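Local coordinates for protein immunoreactive 84kD antigen PG93 (Porphyromonas gingivalis, PDB 5M11) that serves as an essential bacterial-surface component of the type IX secretion system and binds zinc and calcium ions, at residues 382-386 against 397-401; 322-327 against 378-383. All blocks are in the same frame, centred on the assembly; numbering follows the deposited sequence.

How the contacts relate
Both contacts involve the loop that joins strands 373-378 and 386-390, and they share Asp382 and Pro383. Contact 1 stays within one four-stranded beta-propeller blade and is partly buried: paired phenylalanines lie inside, while acidic residues and a lysine hold a zinc ion at the loop end of the strands. Contact 2 is a surface contact and joins that blade to the preceding one through the 322-325 hairpin turn. It has no beta pairing across its segments; instead, side chains donate to backbone carbonyls. The two meet where Phe386 of contact 1 packs edge-to-face with Tyr327 of contact 2 and His385 O lies 2.9 Å from Ser379 OG, a probable hydrogen bond.

Contact 1 (382-386 against 397-401); sequences DPDHF and EFKDG. With ZN (zinc ion), chain D.
Residues 382-385 form a type I turn, closed by His385 N to Asp382 O at 3.0 Å, and lead into an antiparallel pairing. Phe386 and Phe398 are a hydrogen-bonded pair: Phe398 N donates to Phe386 O at 2.9 Å, and Phe386 N to Phe398 O at 3.3 Å. Beyond them, Asp384 O receives a weak bond from Asp400 N (3.4 Å). Phe386 (chi1 p) and Phe398 (m) project to the same sheet face, with Phe398 CB over the Phe386 ring, 3.6 Å from its centroid. His385, chi1 t, donates NE2 to Glu397 OE2 at 2.8 Å; Glu397 OE1 is satisfied by Tyr407. Zinc takes both oxygens of Asp382 (2.2 Å each), Asp384 OD2 (2.1 Å) and Lys399 NZ (2.1 Å). Lys399 NZ also lies 2.8 Å from Asp400 OD1. The pairing joins the second and third strands of a propeller blade, with a zinc ion bridging the turn after the first strand to Lys399 near the end of the third.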
ATOM      1  N   ASP A 382      25.429  13.045  -6.265  1.00 72.54           N
ATOM      2  CA  ASP A 382      24.892  12.621  -7.566  1.00 72.02           C
ATOM      3  C   ASP A 382      23.554  11.845  -7.371  1.00 72.39           C
ATOM      4  O   ASP A 382      23.567  10.630  -7.181  1.00 70.83           O
ATOM      5  CB  ASP A 382      25.940  11.818  -8.372  1.00 74.80           C
ATOM      6  CG  ASP A 382      25.713  11.734  -9.879  1.00 89.12           C
ATOM      7  OD1 ASP A 382      26.575  11.154 -10.584  1.00 92.72           O
ATOM      8  OD2 ASP A 382      24.663  12.219 -10.357  1.00 93.12           O
ATOM      9  N   PRO A 383      22.388  12.543  -7.408  1.00 68.34           N
ATOM     10  CA  PRO A 383      21.095  11.851  -7.232  1.00 66.70           C
ATOM     11  C   PRO A 383      20.812  10.743  -8.234  1.00 70.83           C
ATOM     12  O   PRO A 383      20.167   9.768  -7.852  1.00 69.19           O
ATOM     13  CB  PRO A 383      20.056  12.969  -7.415  1.00 68.73           C
ATOM     14  CG  PRO A 383      20.773  14.071  -8.105  1.00 75.22           C
ATOM     15  CD  PRO A 383      22.184  13.991  -7.609  1.00 71.19           C
ATOM     16  N   ASP A 384      21.261  10.894  -9.502  1.00 69.65           N
ATOM     17  CA  ASP A 384      21.004   9.893 -10.531  1.00 70.90           C
ATOM     18  C   ASP A 384      21.991   8.733 -10.447  1.00 73.19           C
ATOM     19  O   ASP A 384      21.831   7.764 -11.175  1.00 73.87           O
ATOM     20  CB  ASP A 384      20.938  10.483 -11.956  1.00 76.17           C
ATOM     21  CG  ASP A 384      21.927  11.580 -12.297  1.00 97.75           C
ATOM     22  OD1 ASP A 384      21.489  12.752 -12.431  1.00 99.31           O
ATOM     23  OD2 ASP A 384      23.123  11.256 -12.530  1.00109.73           O
ATOM     24  N   HIS A 385      22.942   8.789  -9.513  1.00 68.83           N
ATOM     25  CA  HIS A 385      23.917   7.728  -9.295  1.00 68.92           C
ATOM     26  C   HIS A 385      23.567   6.990  -8.010  1.00 66.84           C
ATOM     27  O   HIS A 385      23.811   7.487  -6.906  1.00 66.17           O
ATOM     28  CB  HIS A 385      25.360   8.277  -9.270  1.00 71.75           C
ATOM     29  CG  HIS A 385      26.441   7.231  -9.297  1.00 76.98           C
ATOM     30  ND1 HIS A 385      27.604   7.372  -8.539  1.00 79.26           N
ATOM     31  CD2 HIS A 385      26.518   6.071  -9.998  1.00 79.89           C
ATOM     32  CE1 HIS A 385      28.331   6.296  -8.795  1.00 79.43           C
ATOM     33  NE2 HIS A 385      27.720   5.486  -9.667  1.00 80.31           N
ATOM     34  N   PHE A 386      22.946   5.819  -8.161  1.00 58.72           N
ATOM     35  CA  PHE A 386      22.560   4.980  -7.037  1.00 55.08           C
ATOM     36  C   PHE A 386      22.786   3.521  -7.382  1.00 59.40           C
ATOM     37  O   PHE A 386      22.849   3.169  -8.560  1.00 60.56           O
ATOM     38  CB  PHE A 386      21.094   5.234  -6.598  1.00 54.50           C
ATOM     39  CG  PHE A 386      20.027   4.990  -7.645  1.00 54.94           C
ATOM     40  CD1 PHE A 386      19.390   3.760  -7.737  1.00 56.96           C
ATOM     41  CD2 PHE A 386      19.640   6.003  -8.519  1.00 55.57           C
ATOM     42  CE1 PHE A 386      18.398   3.540  -8.696  1.00 58.35           C
ATOM     43  CE2 PHE A 386      18.657   5.780  -9.485  1.00 58.53           C
ATOM     44  CZ  PHE A 386      18.032   4.554  -9.560  1.00 57.27           C
ATOM     45  N   GLU A 397      24.024  -1.049 -10.767  1.00 64.02           N
ATOM     46  CA  GLU A 397      24.432   0.345 -10.828  1.00 62.40           C
ATOM     47  C   GLU A 397      23.502   1.084 -11.752  1.00 67.59           C
ATOM     48  O   GLU A 397      23.309   0.678 -12.909  1.00 69.72           O
ATOM     49  CB  GLU A 397      25.894   0.480 -11.300  1.00 64.67           C
ATOM     50  CG  GLU A 397      26.455   1.884 -11.134  1.00 70.66           C
ATOM     51  CD  GLU A 397      27.956   2.064 -11.258  1.00 92.92           C
ATOM     52  OE1 GLU A 397      28.677   1.058 -11.431  1.00 93.57           O
ATOM     53  OE2 GLU A 397      28.417   3.221 -11.152  1.00 90.47           O
ATOM     54  N   PHE A 398      22.918   2.166 -11.236  1.00 62.06           N
ATOM     55  CA  PHE A 398      22.060   3.047 -12.012  1.00 61.95           C
ATOM     56  C   PHE A 398      22.778   4.373 -12.168  1.00 66.65           C
ATOM     57  O   PHE A 398      23.479   4.804 -11.243  1.00 64.65           O
ATOM     58  CB  PHE A 398      20.689   3.194 -11.364  1.00 61.88           C
ATOM     59  CG  PHE A 398      19.848   1.941 -11.479  1.00 63.91           C
ATOM     60  CD1 PHE A 398      18.913   1.800 -12.496  1.00 67.73           C
ATOM     61  CD2 PHE A 398      20.002   0.891 -10.574  1.00 64.80           C
ATOM     62  CE1 PHE A 398      18.150   0.634 -12.610  1.00 69.23           C
ATOM     63  CE2 PHE A 398      19.245  -0.278 -10.698  1.00 67.80           C
ATOM     64  CZ  PHE A 398      18.319  -0.395 -11.707  1.00 67.13           C
ATOM     65  N   LYS A 399      22.707   4.956 -13.378  1.00 65.70           N
ATOM     66  CA  LYS A 399      23.372   6.214 -13.700  1.00 66.40           C
ATOM     67  C   LYS A 399      22.620   6.933 -14.838  1.00 75.41           C
ATOM     68  O   LYS A 399      22.430   6.372 -15.932  1.00 77.81           O
ATOM     69  CB  LYS A 399      24.853   5.962 -14.049  1.00 69.44           C
ATOM     70  CG  LYS A 399      25.719   7.204 -14.270  1.00 88.57           C
ATOM     71  CD  LYS A 399      26.346   7.766 -13.001  1.00100.96           C
ATOM     72  CE  LYS A 399      27.183   8.998 -13.267  1.00115.30           C
ATOM     73  NZ  LYS A 399      26.358  10.194 -13.597  1.00123.46           N
ATOM     74  N   ASP A 400      22.178   8.179 -14.548  1.00 72.33           N
ATOM     75  CA  ASP A 400      21.464   9.083 -15.457  1.00 74.42           C
ATOM     76  C   ASP A 400      20.219   8.436 -16.135  1.00 79.17           C
ATOM     77  O   ASP A 400      20.035   8.546 -17.353  1.00 80.80           O
ATOM     78  CB  ASP A 400      22.421   9.689 -16.506  1.00 79.38           C
ATOM     79  CG  ASP A 400      23.231  10.845 -15.952  1.00 95.26           C
ATOM     80  OD1 ASP A 400      24.397  10.618 -15.567  1.00 97.20           O
ATOM     81  OD2 ASP A 400      22.683  11.969 -15.863  1.00102.14           O
ATOM     82  N   GLY A 401      19.365   7.817 -15.315  1.00 74.05           N
ATOM     83  CA  GLY A 401      18.094   7.229 -15.737  1.00 74.03           C
ATOM     84  C   GLY A 401      18.124   5.912 -16.484  1.00 77.75           C
ATOM     85  O   GLY A 401      17.144   5.569 -17.163  1.00 78.21           O
TER
HETATM   86 ZN    ZN D 803      25.248  11.408 -12.291  1.00106.34          ZN

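Contact 2 (322-327 against 378-383). With ZN (zinc ion), chain J; ZN (zinc ion), chain D.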
ATOM      1  N   SER A 322      16.501  11.011  -0.412  1.00 53.82           N
ATOM      2  CA  SER A 322      17.745  11.750  -0.672  1.00 54.80           C
ATOM      3  C   SER A 322      17.589  12.715  -1.851  1.00 60.33           C
ATOM      4  O   SER A 322      16.810  12.444  -2.751  1.00 60.42           O
ATOM      5  CB  SER A 322      18.911  10.797  -0.959  1.00 57.70           C
ATOM      6  OG  SER A 322      18.810   9.531  -0.329  1.00 65.30           O
ATOM      7  N   HIS A 323      18.359  13.811  -1.855  1.00 58.31           N
ATOM      8  CA  HIS A 323      18.416  14.820  -2.914  1.00 60.65           C
ATOM      9  C   HIS A 323      17.029  15.233  -3.453  1.00 61.44           C
ATOM     10  O   HIS A 323      16.867  15.362  -4.675  1.00 60.20           O
ATOM     11  CB  HIS A 323      19.309  14.344  -4.084  1.00 63.40           C
ATOM     12  CG  HIS A 323      20.689  13.888  -3.698  1.00 67.57           C
ATOM     13  ND1 HIS A 323      21.563  14.714  -3.010  1.00 70.75           N
ATOM     14  CD2 HIS A 323      21.311  12.712  -3.949  1.00 69.13           C
ATOM     15  CE1 HIS A 323      22.675  14.012  -2.855  1.00 70.13           C
ATOM     16  NE2 HIS A 323      22.569  12.803  -3.405  1.00 69.47           N
ATOM     17  N   GLY A 324      16.072  15.447  -2.527  1.00 56.39           N
ATOM     18  CA  GLY A 324      14.677  15.812  -2.798  1.00 55.71           C
ATOM     19  C   GLY A 324      13.890  14.780  -3.597  1.00 58.17           C
ATOM     20  O   GLY A 324      12.927  15.131  -4.291  1.00 60.47           O
ATOM     21  N   ARG A 325      14.304  13.498  -3.514  1.00 49.78           N
ATOM     22  CA  ARG A 325      13.728  12.361  -4.216  1.00 48.36           C
ATOM     23  C   ARG A 325      13.516  11.199  -3.278  1.00 51.36           C
ATOM     24  O   ARG A 325      14.286  11.011  -2.324  1.00 49.88           O
ATOM     25  CB  ARG A 325      14.665  11.894  -5.349  1.00 49.53           C
ATOM     26  CG  ARG A 325      14.442  12.568  -6.674  1.00 66.08           C
ATOM     27  CD  ARG A 325      15.609  12.360  -7.616  1.00 79.72           C
ATOM     28  NE  ARG A 325      15.423  13.118  -8.855  1.00 99.08           N
ATOM     29  CZ  ARG A 325      15.910  14.336  -9.077  1.00120.68           C
ATOM     30  NH1 ARG A 325      16.650  14.942  -8.155  1.00104.42           N
ATOM     31  NH2 ARG A 325      15.666  14.956 -10.224  1.00117.84           N
ATOM     32  N   LEU A 326      12.489  10.386  -3.574  1.00 47.61           N
ATOM     33  CA  LEU A 326      12.197   9.161  -2.841  1.00 45.88           C
ATOM     34  C   LEU A 326      12.743   8.012  -3.670  1.00 50.65           C
ATOM     35  O   LEU A 326      12.598   8.024  -4.885  1.00 52.33           O
ATOM     36  CB  LEU A 326      10.682   9.020  -2.576  1.00 45.67           C
ATOM     37  CG  LEU A 326      10.185   7.768  -1.830  1.00 48.06           C
ATOM     38  CD1 LEU A 326      10.290   7.932  -0.336  1.00 46.86           C
ATOM     39  CD2 LEU A 326       8.748   7.466  -2.189  1.00 48.68           C
ATOM     40  N   TYR A 327      13.408   7.061  -3.026  1.00 46.10           N
ATOM     41  CA  TYR A 327      13.962   5.866  -3.651  1.00 46.03           C
ATOM     42  C   TYR A 327      13.285   4.686  -2.983  1.00 50.91           C
ATOM     43  O   TYR A 327      13.293   4.601  -1.761  1.00 48.88           O
ATOM     44  CB  TYR A 327      15.508   5.818  -3.514  1.00 46.16           C
ATOM     45  CG  TYR A 327      16.252   6.978  -4.153  1.00 46.70           C
ATOM     46  CD1 TYR A 327      16.934   6.819  -5.353  1.00 47.66           C
ATOM     47  CD2 TYR A 327      16.292   8.231  -3.539  1.00 47.55           C
ATOM     48  CE1 TYR A 327      17.621   7.880  -5.940  1.00 46.63           C
ATOM     49  CE2 TYR A 327      16.974   9.300  -4.120  1.00 48.58           C
ATOM     50  CZ  TYR A 327      17.637   9.116  -5.320  1.00 53.53           C
ATOM     51  OH  TYR A 327      18.308  10.171  -5.882  1.00 54.46           O
ATOM     52  N   VAL A 378      22.040   5.557  -2.356  1.00 54.61           N
ATOM     53  CA  VAL A 378      22.177   6.749  -3.200  1.00 54.47           C
ATOM     54  C   VAL A 378      23.512   7.426  -2.905  1.00 61.01           C
ATOM     55  O   VAL A 378      23.880   7.575  -1.737  1.00 60.21           O
ATOM     56  CB  VAL A 378      21.000   7.738  -2.972  1.00 56.27           C
ATOM     57  CG1 VAL A 378      21.020   8.856  -4.002  1.00 56.91           C
ATOM     58  CG2 VAL A 378      19.666   7.020  -2.985  1.00 55.42           C
ATOM     59  N   SER A 379      24.217   7.882  -3.937  1.00 60.35           N
ATOM     60  CA  SER A 379      25.466   8.581  -3.686  1.00 61.98           C
ATOM     61  C   SER A 379      25.190   9.994  -3.150  1.00 70.24           C
ATOM     62  O   SER A 379      24.067  10.492  -3.246  1.00 68.97           O
ATOM     63  CB  SER A 379      26.314   8.645  -4.948  1.00 65.76           C
ATOM     64  OG  SER A 379      25.699   9.482  -5.909  1.00 74.24           O
ATOM     65  N   ASN A 380      26.216  10.598  -2.528  1.00 70.13           N
ATOM     66  CA  ASN A 380      26.236  11.974  -2.025  1.00 69.98           C
ATOM     67  C   ASN A 380      26.608  12.851  -3.212  1.00 75.82           C
ATOM     68  O   ASN A 380      27.564  12.532  -3.926  1.00 77.75           O
ATOM     69  CB  ASN A 380      27.250  12.130  -0.862  1.00 68.98           C
ATOM     70  CG  ASN A 380      27.884  10.845  -0.325  1.00 76.77           C
ATOM     71  OD1 ASN A 380      27.220  10.021   0.314  1.00 57.74           O
ATOM     72  ND2 ASN A 380      29.195  10.670  -0.535  1.00 66.69           N
ATOM     73  N   GLY A 381      25.818  13.873  -3.486  1.00 72.41           N
ATOM     74  CA  GLY A 381      26.094  14.761  -4.611  1.00 74.30           C
ATOM     75  C   GLY A 381      25.541  14.357  -5.969  1.00 78.51           C
ATOM     76  O   GLY A 381      25.228  15.240  -6.776  1.00 80.52           O
ATOM     77  N   ASP A 382      25.429  13.045  -6.265  1.00 72.54           N
ATOM     78  CA  ASP A 382      24.892  12.621  -7.566  1.00 72.02           C
ATOM     79  C   ASP A 382      23.554  11.845  -7.371  1.00 72.39           C
ATOM     80  O   ASP A 382      23.567  10.630  -7.181  1.00 70.83           O
ATOM     81  CB  ASP A 382      25.940  11.818  -8.372  1.00 74.80           C
ATOM     82  CG  ASP A 382      25.713  11.734  -9.879  1.00 89.12           C
ATOM     83  OD1 ASP A 382      26.575  11.154 -10.584  1.00 92.72           O
ATOM     84  OD2 ASP A 382      24.663  12.219 -10.357  1.00 93.12           O
ATOM     85  N   PRO A 383      22.388  12.543  -7.408  1.00 68.34           N
ATOM     86  CA  PRO A 383      21.095  11.851  -7.232  1.00 66.70           C
ATOM     87  C   PRO A 383      20.812  10.743  -8.234  1.00 70.83           C
ATOM     88  O   PRO A 383      20.167   9.768  -7.852  1.00 69.19           O
ATOM     89  CB  PRO A 383      20.056  12.969  -7.415  1.00 68.73           C
ATOM     90  CG  PRO A 383      20.773  14.071  -8.105  1.00 75.22           C
ATOM     91  CD  PRO A 383      22.184  13.991  -7.609  1.00 71.19           C
TER
HETATM   92 ZN    ZN J 809      21.493  16.579  -3.826  1.00 80.70          ZN
HETATM   93 ZN    ZN D 803      25.248  11.408 -12.291  1.00106.34          ZN
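His323 lays one face of its imidazole against Pro383, whose CD sits 4.3 Å from the ring centroid in a CH-pi contact; the CB atoms of His323 and Pro383 approach to 3.7 Å. At the ring edge, His323 NE2 donates to Ser379 O at 2.8 Å. His323 and Gly324, both with positive phi, are the central residues of the type I' turn from Ser322 to Arg325, which joins strands 318-322 and 325-329. Two residues on from Arg325, Tyr327 mirrors this chemistry: its OH donates to Pro383 O at 2.7 Å, while Val378 CG2 rests 3.4 Å from the Tyr327 ring centroid, almost exactly over the face. Val378 CG1 also comes within 3.6 Å of Tyr327 OH. Arg325 only skims the proline, Arg325 NH1 lying 4.0 Å from Pro383 CB. The hairpin of one propeller blade thus grips the loop after the first strand of the next. Asp382, its CA-to-CB bond directed away, binds a different zinc from His323. Because His323 ND1 coordinates its zinc ion at 2.0 Å while NE2 donates to Ser379 O, the ring is consistent with a neutral imidazole protonated at NE2, at once interblade donor and metal ligand.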